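Local coordinates for protein Nrps/pks (Streptomyces albus, PDB 4OPE) that probably extends acyl chains by decarboxylative condensation, as a ketosynthase domain of the AT-less assembly line that makes oxazolomycin, at residues L300-L305 / Q331-T336; L461-A466 / F570-C575; R188-R191 / V197-A200. One frame throughout, in Å; residues are numbered along the deposited sequence.

Interaction 1. Residues L300-L305 / Q331-T336; sequences LAPADL and QGHDLT
A water sits between A303 and D334 and is the polar bridge of this contact: it donates to D334 O at 3.1 Å and accepts a weak bond from A303 N. The rest of the contact is made by P302, whose ring meets two side chains of residues 331-336, H333 at CD and CG, L335 at CB. Its CD lies over one face of the H333 imidazole, 3.7 Å from the ring centroid and 29° off the normal, a CH-pi contact; CG sits above the same ring, offset toward the rim. The two side chains cross at about a right angle. H333 keeps CG beside its backbone N (chi1 -70°), and chi2 of -96° then turns the ring so that a face, not an edge, meets the proline. On P302 CB the partner is L335, whose CD2 reaches to 3.8 Å although its CB does not aim at the proline. Replacing H333 with a serine would probably leave P302 CD and CG without the flat surface they rest on. P302 itself is fixed by a short 3-10 turn, in which D304 N donates to A301 O (2.8 Å) and L305 N to P302 O (3.1 Å). F330 touches both P302 and L335, while R405 binds A303 O. Both segments are loops that run from a helix into a strand, leading into the adjacent parallel strands 308-309 and 340-343, so the contact ties together two neighbouring helix-to-strand connections at the end of a beta-alpha-beta unit of the thiolase-like fold where its two parallel strands begin.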
loop_
_atom_site.group_PDB
_atom_site.type_symbol
_atom_site.label_atom_id
_atom_site.label_comp_id
_atom_site.label_asym_id
_atom_site.label_seq_id
_atom_site.Cartn_x
_atom_site.Cartn_y
_atom_site.Cartn_z
ATOM N N LEU A 300 -14.715 14.486 19.790
ATOM C CA LEU A 300 -13.822 15.296 20.577
ATOM C C LEU A 300 -13.877 16.730 20.120
ATOM O O LEU A 300 -13.930 17.018 18.942
ATOM C CB LEU A 300 -12.405 14.764 20.408
ATOM C CG LEU A 300 -11.263 15.428 21.165
ATOM C CD1 LEU A 300 -11.326 15.047 22.624
ATOM C CD2 LEU A 300 -9.933 14.974 20.624
ATOM N N ALA A 301 -13.849 17.633 21.082
ATOM C CA ALA A 301 -13.808 19.047 20.827
ATOM C C ALA A 301 -12.400 19.472 21.021
ATOM O O ALA A 301 -11.696 18.915 21.869
ATOM C CB ALA A 301 -14.677 19.774 21.833
ATOM N N PRO A 302 -11.972 20.478 20.265
ATOM C CA PRO A 302 -10.656 21.039 20.460
ATOM C C PRO A 302 -10.363 21.373 21.910
ATOM O O PRO A 302 -9.241 21.296 22.346
ATOM C CB PRO A 302 -10.704 22.297 19.604
ATOM C CG PRO A 302 -11.583 21.938 18.472
ATOM C CD PRO A 302 -12.542 20.885 18.971
ATOM N N ALA A 303 -11.368 21.754 22.666
ATOM C CA ALA A 303 -11.134 22.129 24.062
ATOM C C ALA A 303 -10.618 20.945 24.913
ATOM O O ALA A 303 -9.957 21.123 25.941
ATOM C CB ALA A 303 -12.422 22.694 24.653
ATOM N N ASP A 304 -10.943 19.739 24.468
ATOM C CA ASP A 304 -10.557 18.526 25.162
ATOM C C ASP A 304 -9.241 17.965 24.679
ATOM O O ASP A 304 -8.838 16.946 25.167
ATOM C CB ASP A 304 -11.620 17.429 24.960
ATOM C CG ASP A 304 -13.026 17.860 25.372
ATOM O OD1 ASP A 304 -13.162 18.654 26.334
ATOM O OD2 ASP A 304 -13.984 17.364 24.717
ATOM N N LEU A 305 -8.588 18.582 23.709
ATOM C CA LEU A 305 -7.387 18.017 23.144
ATOM C C LEU A 305 -6.178 18.377 23.970
ATOM O O LEU A 305 -5.925 19.528 24.189
ATOM C CB LEU A 305 -7.228 18.577 21.768
ATOM C CG LEU A 305 -6.179 17.974 20.878
ATOM C CD1 LEU A 305 -6.374 16.475 20.751
ATOM C CD2 LEU A 305 -6.356 18.631 19.533
ATOM N N GLN A 331 -12.317 26.146 13.302
ATOM C CA GLN A 331 -13.337 27.125 12.962
ATOM C C GLN A 331 -14.702 26.445 13.209
ATOM O O GLN A 331 -14.905 25.276 12.838
ATOM C CB GLN A 331 -13.176 27.518 11.488
ATOM C CG GLN A 331 -13.531 28.932 11.090
ATOM C CD GLN A 331 -13.664 29.046 9.566
ATOM O OE1 GLN A 331 -13.031 28.274 8.811
ATOM N NE2 GLN A 331 -14.503 29.997 9.099
ATOM N N GLY A 332 -15.632 27.162 13.829
ATOM C CA GLY A 332 -16.913 26.559 14.177
ATOM C C GLY A 332 -16.877 25.834 15.512
ATOM O O GLY A 332 -17.690 24.967 15.763
ATOM N N HIS A 333 -15.920 26.200 16.357
ATOM C CA HIS A 333 -15.772 25.649 17.685
ATOM C C HIS A 333 -15.440 26.844 18.529
ATOM O O HIS A 333 -14.740 27.732 18.074
ATOM C CB HIS A 333 -14.618 24.641 17.790
ATOM C CG HIS A 333 -14.868 23.352 17.085
ATOM N ND1 HIS A 333 -15.347 22.234 17.728
ATOM C CD2 HIS A 333 -14.696 22.995 15.793
ATOM C CE1 HIS A 333 -15.454 21.240 16.862
ATOM N NE2 HIS A 333 -15.083 21.682 15.675
ATOM N N ASP A 334 -15.964 26.866 19.751
ATOM C CA ASP A 334 -15.658 27.909 20.729
ATOM C C ASP A 334 -14.348 27.571 21.431
ATOM O O ASP A 334 -14.242 26.553 22.106
ATOM C CB ASP A 334 -16.794 28.005 21.747
ATOM C CG ASP A 334 -16.466 28.918 22.907
ATOM O OD1 ASP A 334 -15.588 29.803 22.767
ATOM O OD2 ASP A 334 -17.101 28.744 23.967
ATOM N N LEU A 335 -13.357 28.435 21.278
ATOM C CA LEU A 335 -11.999 28.086 21.664
ATOM C C LEU A 335 -11.529 28.961 22.764
ATOM O O LEU A 335 -10.358 29.306 22.803
ATOM C CB LEU A 335 -11.064 28.293 20.474
ATOM C CG LEU A 335 -11.453 27.517 19.216
ATOM C CD1 LEU A 335 -10.893 28.208 17.965
ATOM C CD2 LEU A 335 -11.002 26.063 19.368
ATOM N N THR A 336 -12.433 29.341 23.660
ATOM C CA THR A 336 -12.098 30.366 24.647
ATOM C C THR A 336 -11.380 29.735 25.836
ATOM O O THR A 336 -11.848 28.757 26.419
ATOM C CB THR A 336 -13.340 31.177 25.088
ATOM O OG1 THR A 336 -14.165 31.474 23.946
ATOM C CG2 THR A 336 -12.910 32.486 25.745
HETATM O O HOH W 1 -14.080 23.476 21.554
#

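Interaction 2. Residues L461-A466 / F570-C575; sequences LHEHTA and FARERC
E463 and R572 cross obliquely, with the carboxylate and guanidinium planes 32° apart, and meet through one atom on each side: OE2 of E463 lies 3.0 Å from NH2 of R572 in a salt bridge. The grip is single rather than a two-pronged pairing, since the other oxygen, OE1, stays 3.8 Å from the same NH2. OE1 instead has R460 as its salt-bridge partner, so the carboxylate is shared by two arginines, which would be expected to favour its charged form. R572 reaches across because its chain bends at chi3 (-94°), bringing the guanidinium round toward the helix although CB does not aim that way. E463 extends beyond CG from helix 458-473 and also rests on P569. That helix belongs to a small alpha/beta region beside the ketosynthase core, and residues 570-575 come from the chain's return over that core, consistent with the linker that follows the acyltransferase position in modular synthases. F570 turns its CB away from the helix and inserts its ring among F80, Y568 and W103, meeting all three edge-to-face. Beyond R572 the backbone of E573 pairs with F76, joining strand 573-574 to strand 75-76.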
loop_
_atom_site.group_PDB
_atom_site.type_symbol
_atom_site.label_atom_id
_atom_site.label_comp_id
_atom_site.label_asym_id
_atom_site.label_seq_id
_atom_site.Cartn_x
_atom_site.Cartn_y
_atom_site.Cartn_z
ATOM N N LEU A 461 21.660 -16.332 24.694
ATOM C CA LEU A 461 21.138 -16.410 26.067
ATOM C C LEU A 461 22.030 -15.640 26.982
ATOM O O LEU A 461 21.598 -15.042 27.949
ATOM C CB LEU A 461 21.163 -17.845 26.542
ATOM C CG LEU A 461 20.541 -18.145 27.886
ATOM C CD1 LEU A 461 19.157 -17.573 27.873
ATOM C CD2 LEU A 461 20.460 -19.638 28.090
ATOM N N HIS A 462 23.297 -15.694 26.673
ATOM C CA HIS A 462 24.264 -14.924 27.381
ATOM C C HIS A 462 23.979 -13.427 27.288
ATOM O O HIS A 462 23.930 -12.761 28.324
ATOM C CB HIS A 462 25.691 -15.223 26.874
ATOM C CG HIS A 462 26.715 -14.461 27.626
ATOM N ND1 HIS A 462 27.356 -14.981 28.730
ATOM C CD2 HIS A 462 27.109 -13.176 27.528
ATOM C CE1 HIS A 462 28.135 -14.054 29.256
ATOM N NE2 HIS A 462 27.997 -12.949 28.549
ATOM N N GLU A 463 23.825 -12.903 26.075
ATOM C CA GLU A 463 23.528 -11.476 25.887
ATOM C C GLU A 463 22.251 -11.122 26.623
ATOM O O GLU A 463 22.204 -10.172 27.406
ATOM C CB GLU A 463 23.336 -11.118 24.423
ATOM C CG GLU A 463 24.395 -10.228 23.803
ATOM C CD GLU A 463 23.848 -9.375 22.655
ATOM O OE1 GLU A 463 23.272 -9.928 21.683
ATOM O OE2 GLU A 463 23.998 -8.135 22.720
ATOM N N HIS A 464 21.235 -11.937 26.406
ATOM C CA HIS A 464 19.916 -11.749 27.019
ATOM C C HIS A 464 19.968 -11.643 28.552
ATOM O O HIS A 464 19.415 -10.708 29.155
ATOM C CB HIS A 464 19.028 -12.890 26.537
ATOM C CG HIS A 464 17.608 -12.774 26.929
ATOM N ND1 HIS A 464 16.952 -11.569 26.990
ATOM C CD2 HIS A 464 16.704 -13.730 27.275
ATOM C CE1 HIS A 464 15.702 -11.787 27.364
ATOM N NE2 HIS A 464 15.527 -13.092 27.546
ATOM N N THR A 465 20.685 -12.575 29.169
ATOM C CA THR A 465 20.903 -12.574 30.615
ATOM C C THR A 465 21.557 -11.289 31.054
ATOM O O THR A 465 21.105 -10.639 31.996
ATOM C CB THR A 465 21.764 -13.770 31.055
ATOM O OG1 THR A 465 21.057 -14.999 30.794
ATOM C CG2 THR A 465 22.063 -13.733 32.543
ATOM N N ALA A 466 22.604 -10.896 30.360
ATOM C CA ALA A 466 23.291 -9.613 30.641
ATOM C C ALA A 466 22.377 -8.380 30.505
ATOM O O ALA A 466 22.403 -7.468 31.347
ATOM C CB ALA A 466 24.513 -9.457 29.719
ATOM N N PHE A 570 18.881 -10.236 19.035
ATOM C CA PHE A 570 19.209 -10.917 17.803
ATOM C C PHE A 570 20.698 -10.920 17.550
ATOM O O PHE A 570 21.423 -10.049 17.994
ATOM C CB PHE A 570 18.498 -10.247 16.634
ATOM C CG PHE A 570 17.035 -10.521 16.603
ATOM C CD1 PHE A 570 16.565 -11.775 16.249
ATOM C CD2 PHE A 570 16.136 -9.554 16.970
ATOM C CE1 PHE A 570 15.206 -12.043 16.230
ATOM C CE2 PHE A 570 14.784 -9.805 16.955
ATOM C CZ PHE A 570 14.306 -11.048 16.564
ATOM N N ALA A 571 21.138 -11.920 16.810
ATOM C CA ALA A 571 22.514 -11.964 16.400
ATOM C C ALA A 571 22.684 -10.835 15.438
ATOM O O ALA A 571 21.736 -10.522 14.718
ATOM C CB ALA A 571 22.840 -13.279 15.711
ATOM N N ARG A 572 23.885 -10.260 15.409
ATOM C CA ARG A 572 24.224 -9.209 14.453
ATOM C C ARG A 572 25.258 -9.634 13.400
ATOM O O ARG A 572 26.406 -9.206 13.464
ATOM C CB ARG A 572 24.709 -7.984 15.195
ATOM C CG ARG A 572 23.618 -7.369 16.024
ATOM C CD ARG A 572 24.162 -6.336 16.962
ATOM N NE ARG A 572 24.441 -6.934 18.248
ATOM C CZ ARG A 572 25.355 -6.498 19.111
ATOM N NH1 ARG A 572 26.119 -5.436 18.834
ATOM N NH2 ARG A 572 25.507 -7.148 20.267
ATOM N N GLU A 573 24.817 -10.439 12.426
ATOM C CA GLU A 573 25.608 -10.775 11.244
ATOM C C GLU A 573 25.435 -9.664 10.213
ATOM O O GLU A 573 24.309 -9.271 9.892
ATOM C CB GLU A 573 25.162 -12.094 10.595
ATOM C CG GLU A 573 24.973 -13.284 11.540
ATOM C CD GLU A 573 26.248 -13.709 12.257
ATOM O OE1 GLU A 573 26.173 -14.099 13.458
ATOM O OE2 GLU A 573 27.325 -13.652 11.605
ATOM N N ARG A 574 26.568 -9.175 9.705
ATOM C CA ARG A 574 26.612 -8.231 8.610
ATOM C C ARG A 574 25.980 -8.880 7.373
ATOM O O ARG A 574 26.325 -9.987 6.998
ATOM C CB ARG A 574 28.055 -7.820 8.381
ATOM C CG ARG A 574 28.266 -6.999 7.140
ATOM C CD ARG A 574 29.521 -6.124 7.188
ATOM N NE ARG A 574 29.511 -5.253 6.023
ATOM C CZ ARG A 574 29.040 -4.015 6.003
ATOM N NH1 ARG A 574 29.057 -3.340 4.864
ATOM N NH2 ARG A 574 28.550 -3.446 7.103
ATOM N N CYS A 575 25.004 -8.215 6.784
ATOM C CA CYS A 575 24.425 -8.639 5.512
ATOM C C CYS A 575 24.300 -7.397 4.635
ATOM O O CYS A 575 23.339 -6.607 4.709
ATOM C CB CYS A 575 23.059 -9.321 5.699
ATOM S SG CYS A 575 23.071 -10.651 6.933
#

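Interaction 3. Residues R188-R191 / V197-A200; sequences RAIR and VAVA
I190 carries this contact with a single methyl: its CD1 lies 3.6 Å from A198 CB, and the same atom approaches the strand backbone at A198 N (3.8 Å) and V197 C (4.0 Å). Behind it CG1 follows, 4.1 Å from A198 CB, so the last two carbons of the isoleucine chain both face the A198 methyl. The torsions set this up: CG1 sits beside the backbone N (chi1 -66°), and chi2 of 168° stretches CD1 outward from the helix. The CA atoms of I190 and V197 come within 6.7 Å, a closeness consistent with the small side chain of A198 and the short turn between helix and strand. In the next shell L248, R250, C195 and I9 also touch I190, while V197 points its CB away from the helix and touches L247 and T121. Backbone bonds to L248 place A198, and V197 is tied to R120 and G122. R188 extends from the same helix to the dimer partner, forming a salt bridge with D194 of the second subunit. Helix 178-192 thus packs on strand 197-204 just before the chain enters it, completing a beta-alpha-beta crossover from strand 169-173; strand 197-204 itself runs between strand 121-126, parallel to it, and the antiparallel strand 242-250.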
loop_
_atom_site.group_PDB
_atom_site.type_symbol
_atom_site.label_atom_id
_atom_site.label_comp_id
_atom_site.label_asym_id
_atom_site.label_seq_id
_atom_site.Cartn_x
_atom_site.Cartn_y
_atom_site.Cartn_z
ATOM N N ARG A 188 -9.516 -0.185 10.169
ATOM C CA ARG A 188 -10.758 -0.489 9.482
ATOM C C ARG A 188 -10.838 -1.956 9.134
ATOM O O ARG A 188 -11.913 -2.499 9.059
ATOM C CB ARG A 188 -10.962 0.382 8.254
ATOM C CG ARG A 188 -11.131 1.873 8.597
ATOM C CD ARG A 188 -12.563 2.266 8.984
ATOM N NE ARG A 188 -13.050 3.414 8.201
ATOM C CZ ARG A 188 -12.976 4.697 8.569
ATOM N NH1 ARG A 188 -12.404 5.085 9.715
ATOM N NH2 ARG A 188 -13.465 5.621 7.760
ATOM N N ALA A 189 -9.700 -2.620 8.961
ATOM C CA ALA A 189 -9.710 -4.065 8.710
ATOM C C ALA A 189 -10.279 -4.752 9.903
ATOM O O ALA A 189 -11.058 -5.676 9.772
ATOM C CB ALA A 189 -8.303 -4.580 8.468
ATOM N N ILE A 190 -9.889 -4.307 11.084
ATOM C CA ILE A 190 -10.402 -4.927 12.292
ATOM C C ILE A 190 -11.921 -4.679 12.427
ATOM O O ILE A 190 -12.633 -5.607 12.585
ATOM C CB ILE A 190 -9.618 -4.493 13.537
ATOM C CG1 ILE A 190 -8.175 -5.026 13.454
ATOM C CG2 ILE A 190 -10.312 -5.001 14.786
ATOM C CD1 ILE A 190 -7.221 -4.444 14.475
ATOM N N ARG A 191 -12.390 -3.436 12.330
ATOM C CA ARG A 191 -13.826 -3.130 12.359
ATOM C C ARG A 191 -14.605 -3.899 11.314
ATOM O O ARG A 191 -15.652 -4.425 11.608
ATOM C CB ARG A 191 -14.102 -1.630 12.183
ATOM C CG ARG A 191 -13.696 -0.791 13.380
ATOM C CD ARG A 191 -14.173 0.651 13.305
ATOM N NE ARG A 191 -13.212 1.518 12.598
ATOM C CZ ARG A 191 -12.262 2.293 13.170
ATOM N NH1 ARG A 191 -11.465 3.045 12.397
ATOM N NH2 ARG A 191 -12.075 2.348 14.501
ATOM N N VAL A 197 -6.808 -8.851 15.059
ATOM C CA VAL A 197 -5.646 -8.212 15.582
ATOM C C VAL A 197 -4.895 -7.740 14.366
ATOM O O VAL A 197 -5.026 -8.372 13.299
ATOM C CB VAL A 197 -4.813 -9.230 16.338
ATOM C CG1 VAL A 197 -3.455 -8.656 16.716
ATOM C CG2 VAL A 197 -5.566 -9.659 17.567
ATOM N N ALA A 198 -4.155 -6.631 14.491
ATOM C CA ALA A 198 -3.357 -6.124 13.348
ATOM C C ALA A 198 -2.002 -5.556 13.709
ATOM O O ALA A 198 -1.848 -4.941 14.746
ATOM C CB ALA A 198 -4.149 -5.068 12.607
ATOM N N VAL A 199 -1.018 -5.768 12.868
ATOM C CA VAL A 199 0.263 -5.083 13.036
ATOM C C VAL A 199 0.249 -3.928 12.090
ATOM O O VAL A 199 0.044 -4.143 10.922
ATOM C CB VAL A 199 1.411 -5.983 12.614
ATOM C CG1 VAL A 199 2.728 -5.239 12.554
ATOM C CG2 VAL A 199 1.489 -7.146 13.561
ATOM N N ALA A 200 0.446 -2.708 12.570
ATOM C CA ALA A 200 0.597 -1.534 11.658
ATOM C C ALA A 200 1.916 -0.908 11.920
ATOM O O ALA A 200 2.251 -0.640 13.064
ATOM C CB ALA A 200 -0.477 -0.494 11.943
#

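In the fold
Interaction 3 is the core contact, with all its touching residues buried, whereas interactions 1 and 2 are only partly buried. Interactions 1 and 3 both lie in the ketosynthase proper and each joins parts of beta-alpha-beta units of one mixed sheet, but one acts at loops near the periphery and the other on the face of a strand; their centres are 29 Å apart. Interaction 2 shares no element with either, linking a helix of the flanking region to a returning chain segment, and lies across the chain's centre from interaction 1, about 50 Å between centres. The chemistry follows: purely apolar inside, proline on imidazole with a water at the loops, and paired charges at the regional boundary.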